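Local coordinates for protein iron aquisition yersiniabactin synthesis enzyme, YbtT (PDB 6BA9) that probably hydrolyses thioesters with low specificity, as a type II thioesterase that maintains production of the metallophore yersiniabactin, at residues R61-L66 / H89-Q94; R127-R132 / I142-C147; D136-L141 / E150-Q155. The protein carries 1 engineered substitution. One frame throughout, in Å; residues are numbered along the deposited sequence.

Interaction 1: residues R61-L66 / H89-Q94; sequences RSITQL and HAMGAQ. Engineered in segment 89-94: A90 (natural residue Ser).
The start of helix 63-77 comes up against the first turn of helix 91-105, I63 and Q94 being the closest backbone pair with their CA atoms 6.8 Å apart. I63 carries most of the contact from its side. Its CG1 lies beside the backbone N (chi1 -64°) and its CG2 anti to that nitrogen, which sends the two branches to different places. CD1, at the end of the longer branch, rests on the side chain of M91, 3.9 Å from M91 CG. The same CD1 meets the amide oxygen of Q94, at 3.5 Å from Q94 OE1, while CG2 lies against Q94 CB. The side chains of I63 and Q94 cross at about a right angle. The polar end of Q94 is engaged elsewhere: its OE1 is hydrogen-bonded to T172 OG1 of helix 155-174. M91 is fully extended and reaches past I63, so that its methyl CE touches L66 CD1 at 3.6 Å. The segment 89-94 takes in the turn expected to be the nucleophile elbow of this alpha/beta-hydrolase, with the G-x-S-x-G motif. A90, an engineered alanine where the natural sequence has serine, has a positive phi (58°), as residues at this position of the elbow do in the family. G92 has no side chain, and a CB there would be crowded by H89 O, the oxygen that accepts from G92 N at 2.9 Å. H89 itself is held through ND1 by S116 and through NE2 by the carbonyl of H226. On the other segment, S62 is the N-cap of helix 63-77, its OG accepting from Q65 N at 3.0 Å. W48 and P49 touch M91 and L66 respectively, and V95 continues the packing against I63 and L66.

Interaction 2: residues R127-R132 / I142-C147; sequences RQLSHR and IDIGGC
The helical insertion between strands 112-116 and 190-195, probably the lid as in related thioesterases, begins with a loop whose R127 is tied back to D143 and I144, at the end of helix 134-144. R127 grips one carboxylate oxygen end-on: NH1 lies 2.9 Å and NH2 3.1 Å from D143 OD2. That oxygen sits in the guanidinium plane, but the two flat groups stand 81° apart, and NH2 meets OD2 from well above the carboxylate plane. A bend at chi3 (-61°) turns the guanidinium over I144, whose CG1 packs on one face, 3.4 Å from R127 NE. L129 CD1 reaches I144 CD1 more loosely, at 4.3 Å. Within the loop, R132 closes a type I turn begun at L129 and holds Q128 O side-on, with NE at 2.8 Å from that oxygen. R127 NE also pairs with E200 and NH1 with E140, while D143 OD1 pairs with R199, so the guanidinium lies among three carboxylates, D143, E140 and E200. G145, the first residue past helix 134-144, has positive phi. E173 of helix 155-174 accepts from L129 N, and F169 of that helix packs on the L129 side chain.

Interaction 3: residues D136-L141 / E150-Q155; sequences DFIAEL and ELRENQ
I138 points its two branches apart: chi1 of -71° sets CG1 beside the backbone N and CG2 anti to it, so that L151 and R152 are each met by a different branch. L151 has its CG anti to its own backbone N (chi1 177°), which carries the isobutyl group out toward helix 134-144. There its CD2 lies 3.9 Å from I138 CG1 and equally near I138 CD1, while L151 CG touches I138 CD1 at 4.0 Å. The L151 methyl thus lies along the CG1-CD1 arm of the isoleucine, the two side chains meeting at a slant. The short branch is used otherwise: I138 CG2 packs 3.7 Å from R152 CG, on the aliphatic part of the arginine. R152 then bends at chi3 (-53°), and its guanidinium runs on alongside I142, one turn further along the helix. Apolar contact is all that joins the two segments, through two buried side chains and one arginine at the exposed edge. This is local packing, where the connection leaving helix 134-144 folds back on that helix before helix 155-174 starts. Within the connection E153 N is bonded to E150 O at 3.2 Å. N154 is the N-cap of helix 155-174, its OD1 accepting from L157 N, and so the turn passes straight from the I138 contact into the long helix. Along helix 134-144 the neighbouring side chains continue the same apolar seam. M158 packs on I138, L162 meets F137, and L165 with F169 covers L141; R166 adds a cation-pi contact to the F137 ring. The face of helix 134-144 that carries F137, I138 and L141 packs on helix 155-174, and the connection between the helices folds against I138, with L129 of the preceding loop touching F137 and L141.

How the interactions relate
Interaction 1 comes first along the chain and lies in the alpha/beta-hydrolase core, about 7 Å from the chain centre. Interactions 2 and 3 follow in the probable lid, their centres about 17 and 23 Å from that of interaction 1, with no direct touch. These two share helix 134-144, their segments alternate along the chain, and their centres are about 10 Å apart. They are joined by a salt bridge between the two contacts and by packing of L129 on F137. Helix 155-174 spans the set, with T172 reaching Q94 beside the expected elbow and M158 reaching I138, and so links the probable lid to the nucleophile region.

Interaction 1: residues R61-L66 / H89-Q94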
loop_
_atom_site.group_PDB
_atom_site.type_symbol
_atom_site.label_atom_id
_atom_site.label_comp_id
_atom_site.label_asym_id
_atom_site.label_seq_id
_atom_site.Cartn_x
_atom_site.Cartn_y
_atom_site.Cartn_z
ATOM N N ARG A 61 5.068 8.008 -12.110
ATOM C CA ARG A 61 4.537 6.945 -12.957
ATOM C C ARG A 61 5.315 5.643 -12.800
ATOM O O ARG A 61 5.218 4.753 -13.658
ATOM C CB ARG A 61 4.505 7.425 -14.408
ATOM C CG ARG A 61 3.656 8.682 -14.527
ATOM C CD ARG A 61 3.397 9.069 -15.949
ATOM N NE ARG A 61 4.607 9.291 -16.724
ATOM C CZ ARG A 61 5.210 10.470 -16.881
ATOM N NH1 ARG A 61 4.748 11.562 -16.287
ATOM N NH2 ARG A 61 6.289 10.548 -17.643
ATOM N N SER A 62 6.051 5.496 -11.690
ATOM C CA SER A 62 6.902 4.338 -11.421
ATOM C C SER A 62 6.829 3.953 -9.946
ATOM O O SER A 62 7.084 4.782 -9.067
ATOM C CB SER A 62 8.350 4.705 -11.782
ATOM O OG SER A 62 9.270 3.832 -11.184
ATOM N N ILE A 63 6.533 2.679 -9.693
ATOM C CA ILE A 63 6.558 2.116 -8.346
ATOM C C ILE A 63 7.953 2.237 -7.734
ATOM O O ILE A 63 8.108 2.592 -6.562
ATOM C CB ILE A 63 6.078 0.646 -8.377
ATOM C CG1 ILE A 63 4.617 0.545 -8.834
ATOM C CG2 ILE A 63 6.312 -0.037 -7.018
ATOM C CD1 ILE A 63 3.611 1.336 -7.952
ATOM N N THR A 64 8.990 1.894 -8.497
ATOM C CA THR A 64 10.334 1.904 -7.924
ATOM C C THR A 64 10.792 3.329 -7.605
ATOM O O THR A 64 11.534 3.533 -6.638
ATOM C CB THR A 64 11.326 1.139 -8.824
ATOM O OG1 THR A 64 11.259 1.636 -10.159
ATOM C CG2 THR A 64 11.037 -0.348 -8.840
ATOM N N GLN A 65 10.361 4.321 -8.389
ATOM C CA GLN A 65 10.675 5.722 -8.067
ATOM C C GLN A 65 10.013 6.141 -6.753
ATOM O O GLN A 65 10.631 6.794 -5.904
ATOM C CB GLN A 65 10.226 6.663 -9.180
ATOM C CG GLN A 65 11.084 6.669 -10.402
ATOM C CD GLN A 65 10.501 7.543 -11.491
ATOM O OE1 GLN A 65 9.593 8.355 -11.242
ATOM N NE2 GLN A 65 11.008 7.381 -12.714
ATOM N N LEU A 66 8.739 5.796 -6.578
ATOM C CA LEU A 66 8.065 6.081 -5.315
ATOM C C LEU A 66 8.784 5.422 -4.142
ATOM O O LEU A 66 8.959 6.037 -3.078
ATOM C CB LEU A 66 6.617 5.594 -5.389
ATOM C CG LEU A 66 5.689 6.424 -6.279
ATOM C CD1 LEU A 66 4.405 5.643 -6.577
ATOM C CD2 LEU A 66 5.350 7.748 -5.620
ATOM N N HIS A 89 -1.531 -1.620 0.649
ATOM C CA HIS A 89 -2.690 -2.282 0.065
ATOM C C HIS A 89 -2.734 -1.989 -1.429
ATOM O O HIS A 89 -2.618 -0.828 -1.846
ATOM C CB HIS A 89 -3.980 -1.781 0.721
ATOM C CG HIS A 89 -5.199 -2.550 0.323
ATOM N ND1 HIS A 89 -5.419 -3.866 0.693
ATOM C CD2 HIS A 89 -6.268 -2.185 -0.427
ATOM C CE1 HIS A 89 -6.589 -4.258 0.217
ATOM N NE2 HIS A 89 -7.116 -3.264 -0.474
ATOM N N ALA A 90 -2.908 -3.035 -2.226
ATOM C CA ALA A 90 -3.018 -2.926 -3.688
ATOM C C ALA A 90 -1.750 -2.255 -4.214
ATOM O O ALA A 90 -0.652 -2.745 -3.907
ATOM C CB ALA A 90 -4.363 -2.307 -4.082
ATOM N N MET A 91 -1.830 -1.147 -4.946
ATOM C CA MET A 91 -0.618 -0.477 -5.410
ATOM C C MET A 91 0.351 -0.244 -4.265
ATOM O O MET A 91 1.579 -0.309 -4.440
ATOM C CB MET A 91 -0.982 0.884 -6.016
ATOM C CG MET A 91 0.166 1.828 -6.243
ATOM S SD MET A 91 -0.455 3.375 -6.933
ATOM C CE MET A 91 1.062 4.299 -7.033
ATOM N N GLY A 92 -0.176 0.115 -3.090
ATOM C CA GLY A 92 0.688 0.410 -1.964
ATOM C C GLY A 92 1.515 -0.777 -1.525
ATOM O O GLY A 92 2.607 -0.598 -0.990
ATOM N N ALA A 93 1.017 -1.998 -1.733
ATOM C CA ALA A 93 1.824 -3.170 -1.395
ATOM C C ALA A 93 3.072 -3.251 -2.266
ATOM O O ALA A 93 4.132 -3.674 -1.800
ATOM C CB ALA A 93 0.996 -4.445 -1.542
ATOM N N GLN A 94 2.963 -2.855 -3.532
ATOM C CA GLN A 94 4.110 -2.873 -4.427
ATOM C C GLN A 94 5.155 -1.876 -3.960
ATOM O O GLN A 94 6.348 -2.179 -3.927
ATOM C CB GLN A 94 3.679 -2.555 -5.856
ATOM C CG GLN A 94 2.624 -3.489 -6.441
ATOM C CD GLN A 94 1.965 -2.932 -7.669
ATOM O OE1 GLN A 94 1.856 -1.713 -7.833
ATOM N NE2 GLN A 94 1.496 -3.807 -8.538
#

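Interaction 2: residues R127-R132 / I142-C147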
loop_
_atom_site.group_PDB
_atom_site.type_symbol
_atom_site.label_atom_id
_atom_site.label_comp_id
_atom_site.label_asym_id
_atom_site.label_seq_id
_atom_site.Cartn_x
_atom_site.Cartn_y
_atom_site.Cartn_z
ATOM N N ARG A 127 -7.903 -7.041 -13.503
ATOM C CA ARG A 127 -8.516 -5.831 -14.033
ATOM C C ARG A 127 -7.421 -4.846 -14.408
ATOM O O ARG A 127 -6.513 -4.598 -13.612
ATOM C CB ARG A 127 -9.431 -5.197 -12.988
ATOM C CG ARG A 127 -10.302 -4.068 -13.533
ATOM C CD ARG A 127 -10.851 -3.189 -12.448
ATOM N NE ARG A 127 -11.715 -3.882 -11.487
ATOM C CZ ARG A 127 -13.021 -4.048 -11.636
ATOM N NH1 ARG A 127 -13.633 -3.637 -12.746
ATOM N NH2 ARG A 127 -13.716 -4.642 -10.670
ATOM N N GLN A 128 -7.515 -4.300 -15.618
ATOM C CA GLN A 128 -6.528 -3.373 -16.151
ATOM C C GLN A 128 -7.248 -2.152 -16.702
ATOM O O GLN A 128 -8.241 -2.291 -17.425
ATOM C CB GLN A 128 -5.747 -4.056 -17.270
ATOM C CG GLN A 128 -4.927 -5.224 -16.825
ATOM C CD GLN A 128 -3.669 -4.797 -16.147
ATOM O OE1 GLN A 128 -2.949 -3.917 -16.641
ATOM N NE2 GLN A 128 -3.375 -5.412 -15.008
ATOM N N LEU A 129 -6.751 -0.960 -16.356
ATOM C CA LEU A 129 -7.375 0.313 -16.703
ATOM C C LEU A 129 -6.594 1.184 -17.679
ATOM O O LEU A 129 -7.202 2.005 -18.363
ATOM C CB LEU A 129 -7.583 1.161 -15.444
ATOM C CG LEU A 129 -8.803 0.834 -14.575
ATOM C CD1 LEU A 129 -8.627 -0.500 -13.884
ATOM C CD2 LEU A 129 -9.057 1.914 -13.556
ATOM N N SER A 130 -5.259 1.075 -17.716
ATOM C CA SER A 130 -4.449 2.132 -18.327
ATOM C C SER A 130 -4.669 2.264 -19.823
ATOM O O SER A 130 -4.397 3.329 -20.387
ATOM C CB SER A 130 -2.960 1.866 -18.112
ATOM O OG SER A 130 -2.596 2.066 -16.785
ATOM N N HIS A 131 -5.091 1.202 -20.490
ATOM C CA HIS A 131 -5.285 1.225 -21.929
ATOM C C HIS A 131 -6.648 1.754 -22.336
ATOM O O HIS A 131 -6.965 1.766 -23.531
ATOM C CB HIS A 131 -5.122 -0.189 -22.487
ATOM C CG HIS A 131 -6.127 -1.157 -21.947
ATOM N ND1 HIS A 131 -6.116 -1.574 -20.634
ATOM C CD2 HIS A 131 -7.177 -1.780 -22.534
ATOM C CE1 HIS A 131 -7.115 -2.416 -20.436
ATOM N NE2 HIS A 131 -7.776 -2.557 -21.571
ATOM N N ARG A 132 -7.479 2.170 -21.386
ATOM C CA ARG A 132 -8.856 2.534 -21.657
ATOM C C ARG A 132 -9.024 4.042 -21.818
ATOM O O ARG A 132 -8.290 4.846 -21.225
ATOM C CB ARG A 132 -9.779 2.054 -20.531
ATOM C CG ARG A 132 -9.643 0.592 -20.243
ATOM C CD ARG A 132 -10.655 0.149 -19.193
ATOM N NE ARG A 132 -10.407 -1.231 -18.798
ATOM C CZ ARG A 132 -11.040 -2.291 -19.288
ATOM N NH1 ARG A 132 -11.998 -2.156 -20.202
ATOM N NH2 ARG A 132 -10.699 -3.501 -18.860
ATOM N N ILE A 142 -15.368 3.117 -10.956
ATOM C CA ILE A 142 -16.608 3.039 -10.203
ATOM C C ILE A 142 -16.873 1.600 -9.800
ATOM O O ILE A 142 -17.251 1.318 -8.653
ATOM C CB ILE A 142 -17.765 3.648 -11.027
ATOM C CG1 ILE A 142 -17.580 5.154 -11.161
ATOM C CG2 ILE A 142 -19.105 3.323 -10.377
ATOM C CD1 ILE A 142 -18.465 5.759 -12.248
ATOM N N ASP A 143 -16.645 0.658 -10.721
ATOM C CA ASP A 143 -16.823 -0.759 -10.408
ATOM C C ASP A 143 -15.929 -1.193 -9.254
ATOM O O ASP A 143 -16.369 -1.933 -8.371
ATOM C CB ASP A 143 -16.583 -1.636 -11.641
ATOM C CG ASP A 143 -16.974 -3.074 -11.413
ATOM O OD1 ASP A 143 -17.915 -3.322 -10.624
ATOM O OD2 ASP A 143 -16.375 -3.952 -12.029
ATOM N N ILE A 144 -14.671 -0.737 -9.227
ATOM C CA ILE A 144 -13.788 -1.092 -8.112
ATOM C C ILE A 144 -14.428 -0.701 -6.789
ATOM O O ILE A 144 -14.371 -1.452 -5.805
ATOM C CB ILE A 144 -12.399 -0.449 -8.300
ATOM C CG1 ILE A 144 -11.661 -1.097 -9.479
ATOM C CG2 ILE A 144 -11.562 -0.622 -7.044
ATOM C CD1 ILE A 144 -10.439 -0.297 -9.943
ATOM N N GLY A 145 -15.014 0.487 -6.732
ATOM C CA GLY A 145 -15.830 0.877 -5.588
ATOM C C GLY A 145 -15.410 2.130 -4.858
ATOM O O GLY A 145 -16.083 2.501 -3.885
ATOM N N GLY A 146 -14.361 2.822 -5.261
ATOM C CA GLY A 146 -13.956 4.015 -4.545
ATOM C C GLY A 146 -14.116 5.300 -5.335
ATOM O O GLY A 146 -13.349 6.242 -5.124
ATOM N N CYS A 147 -15.097 5.366 -6.237
ATOM C CA CYS A 147 -15.248 6.527 -7.107
ATOM C C CYS A 147 -16.722 6.762 -7.384
ATOM O O CYS A 147 -17.448 5.821 -7.691
ATOM C CB CYS A 147 -14.554 6.267 -8.440
ATOM S SG CYS A 147 -14.576 7.630 -9.571
#

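Interaction 3: residues D136-L141 / E150-Q155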
loop_
_atom_site.group_PDB
_atom_site.type_symbol
_atom_site.label_atom_id
_atom_site.label_comp_id
_atom_site.label_asym_id
_atom_site.label_seq_id
_atom_site.Cartn_x
_atom_site.Cartn_y
_atom_site.Cartn_z
ATOM N N ASP A 136 -14.357 4.669 -20.216
ATOM C CA ASP A 136 -14.181 3.280 -19.807
ATOM C C ASP A 136 -13.318 3.192 -18.555
ATOM O O ASP A 136 -13.572 2.353 -17.678
ATOM C CB ASP A 136 -13.572 2.446 -20.935
ATOM C CG ASP A 136 -14.535 2.206 -22.069
ATOM O OD1 ASP A 136 -15.724 2.524 -21.902
ATOM O OD2 ASP A 136 -14.093 1.698 -23.118
ATOM N N PHE A 137 -12.284 4.040 -18.473
ATOM C CA PHE A 137 -11.449 4.125 -17.269
ATOM C C PHE A 137 -12.303 4.433 -16.042
ATOM O O PHE A 137 -12.218 3.739 -15.015
ATOM C CB PHE A 137 -10.387 5.212 -17.491
ATOM C CG PHE A 137 -9.328 5.295 -16.397
ATOM C CD1 PHE A 137 -8.082 4.717 -16.561
ATOM C CD2 PHE A 137 -9.578 5.997 -15.232
ATOM C CE1 PHE A 137 -7.108 4.807 -15.554
ATOM C CE2 PHE A 137 -8.617 6.093 -14.240
ATOM C CZ PHE A 137 -7.380 5.503 -14.408
ATOM N N ILE A 138 -13.173 5.437 -16.149
ATOM C CA ILE A 138 -14.043 5.818 -15.040
ATOM C C ILE A 138 -15.007 4.696 -14.684
ATOM O O ILE A 138 -15.241 4.424 -13.505
ATOM C CB ILE A 138 -14.774 7.128 -15.367
ATOM C CG1 ILE A 138 -13.744 8.266 -15.321
ATOM C CG2 ILE A 138 -15.900 7.360 -14.400
ATOM C CD1 ILE A 138 -14.261 9.603 -15.809
ATOM N N ALA A 139 -15.563 4.011 -15.683
ATOM C CA ALA A 139 -16.471 2.906 -15.380
ATOM C C ALA A 139 -15.760 1.829 -14.575
ATOM O O ALA A 139 -16.323 1.297 -13.617
ATOM C CB ALA A 139 -17.050 2.315 -16.658
ATOM N N GLU A 140 -14.504 1.530 -14.921
ATOM C CA GLU A 140 -13.741 0.558 -14.137
ATOM C C GLU A 140 -13.514 1.050 -12.716
ATOM O O GLU A 140 -13.647 0.275 -11.763
ATOM C CB GLU A 140 -12.397 0.245 -14.807
ATOM C CG GLU A 140 -12.505 -0.462 -16.165
ATOM C CD GLU A 140 -13.187 -1.809 -16.076
ATOM O OE1 GLU A 140 -12.808 -2.621 -15.212
ATOM O OE2 GLU A 140 -14.133 -2.060 -16.857
ATOM N N LEU A 141 -13.159 2.327 -12.551
ATOM C CA LEU A 141 -12.958 2.886 -11.216
ATOM C C LEU A 141 -14.216 2.782 -10.373
ATOM O O LEU A 141 -14.152 2.445 -9.189
ATOM C CB LEU A 141 -12.562 4.351 -11.295
ATOM C CG LEU A 141 -11.203 4.776 -11.783
ATOM C CD1 LEU A 141 -11.205 6.276 -11.789
ATOM C CD2 LEU A 141 -10.155 4.243 -10.838
ATOM N N GLU A 150 -20.585 10.804 -10.100
ATOM C CA GLU A 150 -20.530 12.253 -10.298
ATOM C C GLU A 150 -19.279 12.688 -11.058
ATOM O O GLU A 150 -19.305 13.734 -11.718
ATOM C CB GLU A 150 -20.604 12.974 -8.953
ATOM C CG GLU A 150 -21.906 12.738 -8.210
ATOM C CD GLU A 150 -23.110 13.400 -8.859
ATOM O OE1 GLU A 150 -22.955 14.286 -9.729
ATOM O OE2 GLU A 150 -24.242 13.031 -8.486
ATOM N N LEU A 151 -18.199 11.907 -11.003
ATOM C CA LEU A 151 -16.990 12.273 -11.742
ATOM C C LEU A 151 -17.279 12.453 -13.232
ATOM O O LEU A 151 -16.737 13.365 -13.868
ATOM C CB LEU A 151 -15.917 11.212 -11.503
ATOM C CG LEU A 151 -14.591 11.377 -12.250
ATOM C CD1 LEU A 151 -13.914 12.673 -11.828
ATOM C CD2 LEU A 151 -13.694 10.212 -11.975
ATOM N N ARG A 152 -18.162 11.617 -13.796
ATOM C CA ARG A 152 -18.454 11.639 -15.234
ATOM C C ARG A 152 -19.131 12.914 -15.700
ATOM O O ARG A 152 -19.053 13.249 -16.891
ATOM C CB ARG A 152 -19.444 10.523 -15.582
ATOM C CG ARG A 152 -18.911 9.151 -15.497
ATOM C CD ARG A 152 -19.891 8.207 -16.203
ATOM N NE ARG A 152 -21.268 8.350 -15.710
ATOM C CZ ARG A 152 -21.863 7.508 -14.863
ATOM N NH1 ARG A 152 -21.212 6.444 -14.384
ATOM N NH2 ARG A 152 -23.125 7.730 -14.491
ATOM N N GLU A 153 -19.877 13.582 -14.826
ATOM C CA GLU A 153 -20.732 14.690 -15.224
ATOM C C GLU A 153 -20.036 16.028 -15.132
ATOM O O GLU A 153 -20.653 17.055 -15.424
ATOM C CB GLU A 153 -21.991 14.725 -14.344
ATOM C CG GLU A 153 -23.021 13.663 -14.692
ATOM C CD GLU A 153 -23.429 13.727 -16.139
ATOM O OE1 GLU A 153 -23.851 14.817 -16.583
ATOM O OE2 GLU A 153 -23.292 12.710 -16.837
ATOM N N ASN A 154 -18.771 16.048 -14.731
ATOM C CA ASN A 154 -18.071 17.297 -14.475
ATOM C C ASN A 154 -16.704 17.197 -15.137
ATOM O O ASN A 154 -15.799 16.538 -14.613
ATOM C CB ASN A 154 -17.967 17.515 -12.978
ATOM C CG ASN A 154 -17.411 18.861 -12.634
ATOM O OD1 ASN A 154 -16.538 19.387 -13.333
ATOM N ND2 ASN A 154 -17.913 19.439 -11.547
ATOM N N GLN A 155 -16.561 17.843 -16.294
ATOM C CA GLN A 155 -15.303 17.763 -17.018
ATOM C C GLN A 155 -14.166 18.394 -16.230
ATOM O O GLN A 155 -13.008 18.040 -16.454
ATOM C CB GLN A 155 -15.439 18.380 -18.415
ATOM C CG GLN A 155 -14.153 18.334 -19.271
ATOM C CD GLN A 155 -13.552 16.932 -19.449
ATOM O OE1 GLN A 155 -12.429 16.662 -18.998
ATOM N NE2 GLN A 155 -14.279 16.051 -20.141
#